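PDB 6LXU: L-methionine gamma-lyase from Fusobacterium nucleatum subsp. nucleatum, which belongs to the Cys/Met metabolism family of pyridoxal-phosphate-dependent enzymes, carries its cofactor covalently attached and forms a four-chain assembly. Local coordinates for residues Leu164-Leu169 / Lys306-Phe311; Thr192-Lys197 / Thr262-Met267. All coordinates share one frame; numbering follows the deposited sequence.

Contact 1 of 2, residues Leu164-Leu169 / Lys306-Phe311; sequences LKIVDL and KQMKDF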
# COMPACT_ATOMS: atom_id res chain seq x y z
N LEU A 164 -18.37 28.30 -13.42
CA LEU A 164 -18.18 27.38 -14.56
C LEU A 164 -18.07 28.13 -15.89
O LEU A 164 -18.71 27.80 -16.90
CB LEU A 164 -19.25 26.28 -14.58
CG LEU A 164 -19.17 25.40 -13.31
CD1 LEU A 164 -20.33 24.42 -13.24
CD2 LEU A 164 -17.85 24.64 -13.20
N LYS A 165 -17.22 29.14 -15.87
CA LYS A 165 -16.91 29.94 -17.04
C LYS A 165 -16.34 29.08 -18.16
O LYS A 165 -15.46 28.24 -17.93
CB LYS A 165 -15.89 31.01 -16.67
CG LYS A 165 -15.50 31.97 -17.78
CD LYS A 165 -14.47 32.98 -17.27
CE LYS A 165 -14.08 33.99 -18.31
NZ LYS A 165 -13.28 35.08 -17.70
N ILE A 166 -16.83 29.34 -19.37
CA ILE A 166 -16.40 28.64 -20.57
C ILE A 166 -15.59 29.60 -21.45
O ILE A 166 -16.00 30.76 -21.65
CB ILE A 166 -17.63 28.14 -21.37
CG1 ILE A 166 -18.49 27.16 -20.56
CG2 ILE A 166 -17.21 27.51 -22.69
CD1 ILE A 166 -17.77 25.90 -20.12
N VAL A 167 -14.46 29.14 -21.95
CA VAL A 167 -13.67 29.91 -22.92
C VAL A 167 -13.33 29.00 -24.09
O VAL A 167 -13.29 27.78 -23.96
CB VAL A 167 -12.42 30.58 -22.30
CG1 VAL A 167 -12.81 31.39 -21.07
CG2 VAL A 167 -11.34 29.58 -21.96
N ASP A 168 -13.11 29.62 -25.26
CA ASP A 168 -12.99 28.90 -26.52
C ASP A 168 -11.55 28.52 -26.77
O ASP A 168 -10.74 29.36 -27.19
CB ASP A 168 -13.53 29.78 -27.65
CG ASP A 168 -13.70 29.04 -28.97
OD1 ASP A 168 -12.85 28.21 -29.31
OD2 ASP A 168 -14.70 29.34 -29.68
N LEU A 169 -11.20 27.26 -26.52
CA LEU A 169 -9.81 26.83 -26.57
C LEU A 169 -9.21 26.95 -27.97
O LEU A 169 -8.07 27.36 -28.11
CB LEU A 169 -9.68 25.41 -26.06
CG LEU A 169 -10.05 25.22 -24.58
CD1 LEU A 169 -9.86 23.75 -24.22
CD2 LEU A 169 -9.18 26.10 -23.70
N LYS A 306 -19.59 22.99 -28.67
CA LYS A 306 -18.62 22.67 -29.71
C LYS A 306 -17.41 21.92 -29.22
O LYS A 306 -16.86 21.11 -29.95
CB LYS A 306 -18.10 23.94 -30.36
CG LYS A 306 -19.05 24.71 -31.27
CD LYS A 306 -19.24 23.95 -32.55
CE LYS A 306 -20.00 24.75 -33.59
NZ LYS A 306 -20.07 24.01 -34.86
N GLN A 307 -16.92 22.22 -28.00
CA GLN A 307 -15.65 21.66 -27.55
C GLN A 307 -15.77 20.60 -26.44
O GLN A 307 -14.75 20.01 -26.09
CB GLN A 307 -14.67 22.77 -27.15
CG GLN A 307 -14.97 23.44 -25.82
CD GLN A 307 -14.13 24.67 -25.52
OE1 GLN A 307 -13.37 25.18 -26.37
NE2 GLN A 307 -14.27 25.19 -24.31
N MET A 308 -16.98 20.36 -25.94
CA MET A 308 -17.21 19.37 -24.88
C MET A 308 -18.19 18.32 -25.36
O MET A 308 -19.27 18.66 -25.86
CB MET A 308 -17.78 20.01 -23.62
CG MET A 308 -16.94 21.14 -23.05
SD MET A 308 -17.61 21.82 -21.52
CE MET A 308 -17.27 20.53 -20.33
N LYS A 309 -17.85 17.05 -25.18
CA LYS A 309 -18.75 15.95 -25.55
C LYS A 309 -19.90 15.78 -24.58
O LYS A 309 -20.93 15.22 -24.94
CB LYS A 309 -17.98 14.65 -25.66
CG LYS A 309 -16.93 14.65 -26.76
CD LYS A 309 -16.23 13.31 -26.79
CE LYS A 309 -15.13 13.24 -27.83
NZ LYS A 309 -14.46 11.91 -27.81
N ASP A 310 -19.70 16.22 -23.34
CA ASP A 310 -20.78 16.31 -22.35
C ASP A 310 -20.42 17.51 -21.48
O ASP A 310 -19.31 18.04 -21.58
CB ASP A 310 -20.91 15.01 -21.55
CG ASP A 310 -22.30 14.80 -20.97
OD1 ASP A 310 -23.06 15.78 -20.85
OD2 ASP A 310 -22.63 13.64 -20.65
N PHE A 311 -21.36 17.94 -20.65
CA PHE A 311 -21.28 19.25 -20.02
C PHE A 311 -20.79 19.24 -18.58
O PHE A 311 -20.77 20.28 -17.93
CB PHE A 311 -22.64 19.96 -20.11
CG PHE A 311 -23.05 20.29 -21.53
CD1 PHE A 311 -22.42 21.30 -22.23
CD2 PHE A 311 -24.10 19.61 -22.13
CE1 PHE A 311 -22.83 21.64 -23.52
CE2 PHE A 311 -24.51 19.94 -23.43
CZ PHE A 311 -23.87 20.95 -24.12
O HOH W 1 -12.77 25.50 -29.03
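The side-chain amide of Gln307 bonds through both its nitrogen and its oxygen to the backbone of Val167-Leu169. NE2 of Gln307 donates to O of Val167 at 2.8 Å, the donor tilted 25° from that carbonyl plane. In return OE1 of Gln307 accepts from N of Leu169 at 3.0 Å, that N lying in the plane of the side-chain carbonyl, on a lone pair. CG of Gln307 sits between the backbone N and the carbonyl carbon (chi1 75°), and from there the extended chain carries the amide to the loop. The two bonds together should fix the rotation of the amide. A water donates to OE1 of Gln307 and to OD1 of Asp168, 2.7 Å from each; OD1 also takes the backbone N of Ala171, capping the start of helix 169-176. Packing is lighter: CB of Leu169 lies 3.7 Å from OE1 of Gln307, and CD1 of Ile166 approaches SD of Met308 at 4.3 Å. Ile166 also rests on Ile303 of helix 301-307. The contact thus ties the last turn of that helix and the residue leaving it to the loop that runs from strand 151-157 of the seven-stranded sheet into helix 169-176.

Contact 2 of 2, residues Thr192-Lys197 / Thr262-Met267; sequences TPYMQK and TFEIRM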
# COMPACT_ATOMS: atom_id res chain seq x y z
N THR A 192 -11.99 16.72 -18.20
CA THR A 192 -11.35 15.42 -18.41
C THR A 192 -11.30 15.07 -19.89
O THR A 192 -12.06 15.63 -20.69
CB THR A 192 -12.02 14.24 -17.65
OG1 THR A 192 -13.09 13.69 -18.44
CG2 THR A 192 -12.53 14.62 -16.26
N PRO A 193 -10.46 14.09 -20.27
CA PRO A 193 -10.49 13.67 -21.68
C PRO A 193 -11.75 12.93 -22.11
O PRO A 193 -11.92 12.72 -23.32
CB PRO A 193 -9.24 12.80 -21.83
CG PRO A 193 -8.90 12.39 -20.45
CD PRO A 193 -9.32 13.50 -19.55
N TYR A 194 -12.63 12.56 -21.20
CA TYR A 194 -13.96 12.07 -21.57
C TYR A 194 -14.78 13.15 -22.27
O TYR A 194 -15.59 12.82 -23.15
CB TYR A 194 -14.69 11.56 -20.31
CG TYR A 194 -16.09 11.05 -20.52
CD1 TYR A 194 -16.31 9.72 -20.85
CD2 TYR A 194 -17.19 11.86 -20.30
CE1 TYR A 194 -17.58 9.21 -21.00
CE2 TYR A 194 -18.49 11.37 -20.48
CZ TYR A 194 -18.66 10.04 -20.84
OH TYR A 194 -19.92 9.51 -21.00
N MET A 195 -14.60 14.41 -21.89
CA MET A 195 -15.37 15.50 -22.48
C MET A 195 -14.61 16.39 -23.44
O MET A 195 -15.22 16.92 -24.38
CB MET A 195 -15.97 16.38 -21.39
CG MET A 195 -16.99 15.63 -20.57
SD MET A 195 -17.64 16.55 -19.17
CE MET A 195 -17.06 15.53 -17.82
N GLN A 196 -13.31 16.60 -23.23
CA GLN A 196 -12.60 17.65 -23.94
C GLN A 196 -11.17 17.20 -24.13
O GLN A 196 -10.56 16.68 -23.19
CB GLN A 196 -12.66 18.89 -23.05
CG GLN A 196 -12.10 20.18 -23.59
CD GLN A 196 -12.49 21.35 -22.70
OE1 GLN A 196 -13.45 22.07 -22.99
NE2 GLN A 196 -11.77 21.53 -21.59
N LYS A 197 -10.63 17.38 -25.34
CA LYS A 197 -9.27 17.00 -25.67
C LYS A 197 -8.55 18.21 -26.27
O LYS A 197 -8.52 18.41 -27.50
CB LYS A 197 -9.23 15.79 -26.61
CG LYS A 197 -9.86 14.54 -25.99
CD LYS A 197 -9.50 13.29 -26.77
CE LYS A 197 -10.32 12.09 -26.33
NZ LYS A 197 -9.74 10.80 -26.78
N THR A 262 -12.10 2.27 -14.30
CA THR A 262 -13.52 2.63 -14.30
C THR A 262 -13.77 4.05 -14.80
O THR A 262 -14.89 4.55 -14.70
CB THR A 262 -14.13 2.46 -12.90
OG1 THR A 262 -13.41 3.27 -11.95
CG2 THR A 262 -14.13 0.99 -12.49
N PHE A 263 -12.76 4.70 -15.39
CA PHE A 263 -12.89 6.11 -15.79
C PHE A 263 -14.10 6.34 -16.71
O PHE A 263 -14.88 7.28 -16.49
CB PHE A 263 -11.59 6.56 -16.46
CG PHE A 263 -11.64 7.96 -17.00
CD1 PHE A 263 -11.76 9.05 -16.15
CD2 PHE A 263 -11.55 8.20 -18.36
CE1 PHE A 263 -11.81 10.35 -16.66
CE2 PHE A 263 -11.60 9.49 -18.87
CZ PHE A 263 -11.72 10.57 -18.01
N GLU A 264 -14.26 5.52 -17.74
CA GLU A 264 -15.36 5.76 -18.69
C GLU A 264 -16.71 5.68 -18.00
O GLU A 264 -17.55 6.57 -18.16
CB GLU A 264 -15.32 4.76 -19.84
CG GLU A 264 -16.45 4.95 -20.85
CD GLU A 264 -16.52 3.88 -21.89
OE1 GLU A 264 -16.48 2.69 -21.56
OE2 GLU A 264 -16.65 4.24 -23.09
N ILE A 265 -16.95 4.60 -17.26
CA ILE A 265 -18.25 4.41 -16.64
C ILE A 265 -18.48 5.39 -15.50
O ILE A 265 -19.62 5.78 -15.25
CB ILE A 265 -18.52 2.94 -16.21
CG1 ILE A 265 -17.41 2.36 -15.33
CG2 ILE A 265 -18.77 2.09 -17.45
CD1 ILE A 265 -17.78 1.05 -14.65
N ARG A 266 -17.43 5.78 -14.79
CA ARG A 266 -17.58 6.80 -13.76
C ARG A 266 -18.00 8.12 -14.40
O ARG A 266 -18.96 8.74 -13.96
CB ARG A 266 -16.30 7.00 -12.94
CG ARG A 266 -16.00 5.84 -11.99
CD ARG A 266 -14.82 6.08 -11.07
NE ARG A 266 -13.53 6.17 -11.76
CZ ARG A 266 -12.87 7.30 -12.07
NH1 ARG A 266 -13.39 8.49 -11.77
NH2 ARG A 266 -11.71 7.24 -12.69
N MET A 267 -17.29 8.56 -15.42
CA MET A 267 -17.64 9.84 -16.04
C MET A 267 -19.05 9.83 -16.62
O MET A 267 -19.78 10.82 -16.52
CB MET A 267 -16.63 10.24 -17.12
CG MET A 267 -15.22 10.52 -16.58
SD MET A 267 -15.13 11.55 -15.12
CE MET A 267 -15.88 13.06 -15.72
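Tyr194 and Met267 mark the closest backbone approach, 7.0 Å between their CA atoms, where the short, weakly bonded helical turn 192-195 meets the first turn of helix 263-282. Met267 CB lies over one face of the Tyr194 ring, 3.6 Å from the ring centroid and 17° off its normal, a CH-pi contact displaced toward the rim at CG. That CG is anti to the backbone N of Tyr194 (chi1 179°), which brings it to Met267 CB, and the two side chains slide past each other in opposite directions. The Met267 chain bends at both chi2 and chi3, and its CE reaches CE of Met195 at 3.5 Å, tighter than usual van der Waals contact, as well as CG2 of Thr192 at 3.7 Å. The two methionine side chains cross at about a right angle.

Phe263 reaches tip to tip toward Thr192: its CZ comes 3.4 Å from OG1 of Thr192, which lies at the ring edge near the plane. CZ also packs against CB of Tyr194 at 3.9 Å and, more distantly, against the ring of Pro193. That same OG1 of Thr192 accepts from N of Tyr194 at 3.0 Å, forming an ST turn, so the hydroxyl both shapes its own turn and meets the aromatic edge. Helix 11-17 adds Leu11 against Phe263 and Glu264, while the carboxylate of Glu264 turns to Asn383 of the second subunit through a hydrogen bond. No hydrogen bond joins the two segments. Cohesion is mainly apolar, built from a ring face, a ring edge and thioether methyls, while OG1 of Thr192 bonds within its own segment and the carboxylate of Glu264 to the second subunit.

In the fold
Both contacts are largely buried, their centres about 14 Å apart, but they differ in chemistry. Contact 1 depends on a glutamine amide bonded to loop backbone, with a water at one side; contact 2 is packing of aromatic and sulfur-containing side chains. Contact 1 stays within one chain, whereas the helix of contact 2 also faces the second subunit. The two meet where segment 306-311 passes segment 192-197: N of Lys309 probably donates a hydrogen bond to O of Met195 at 2.8 Å, and Met308 packs on Gln196. Loop 164-169, the end of helix 301-307 with the residues after it, the turn 192-195 and helix 263-282 thus form one connected series of contacts.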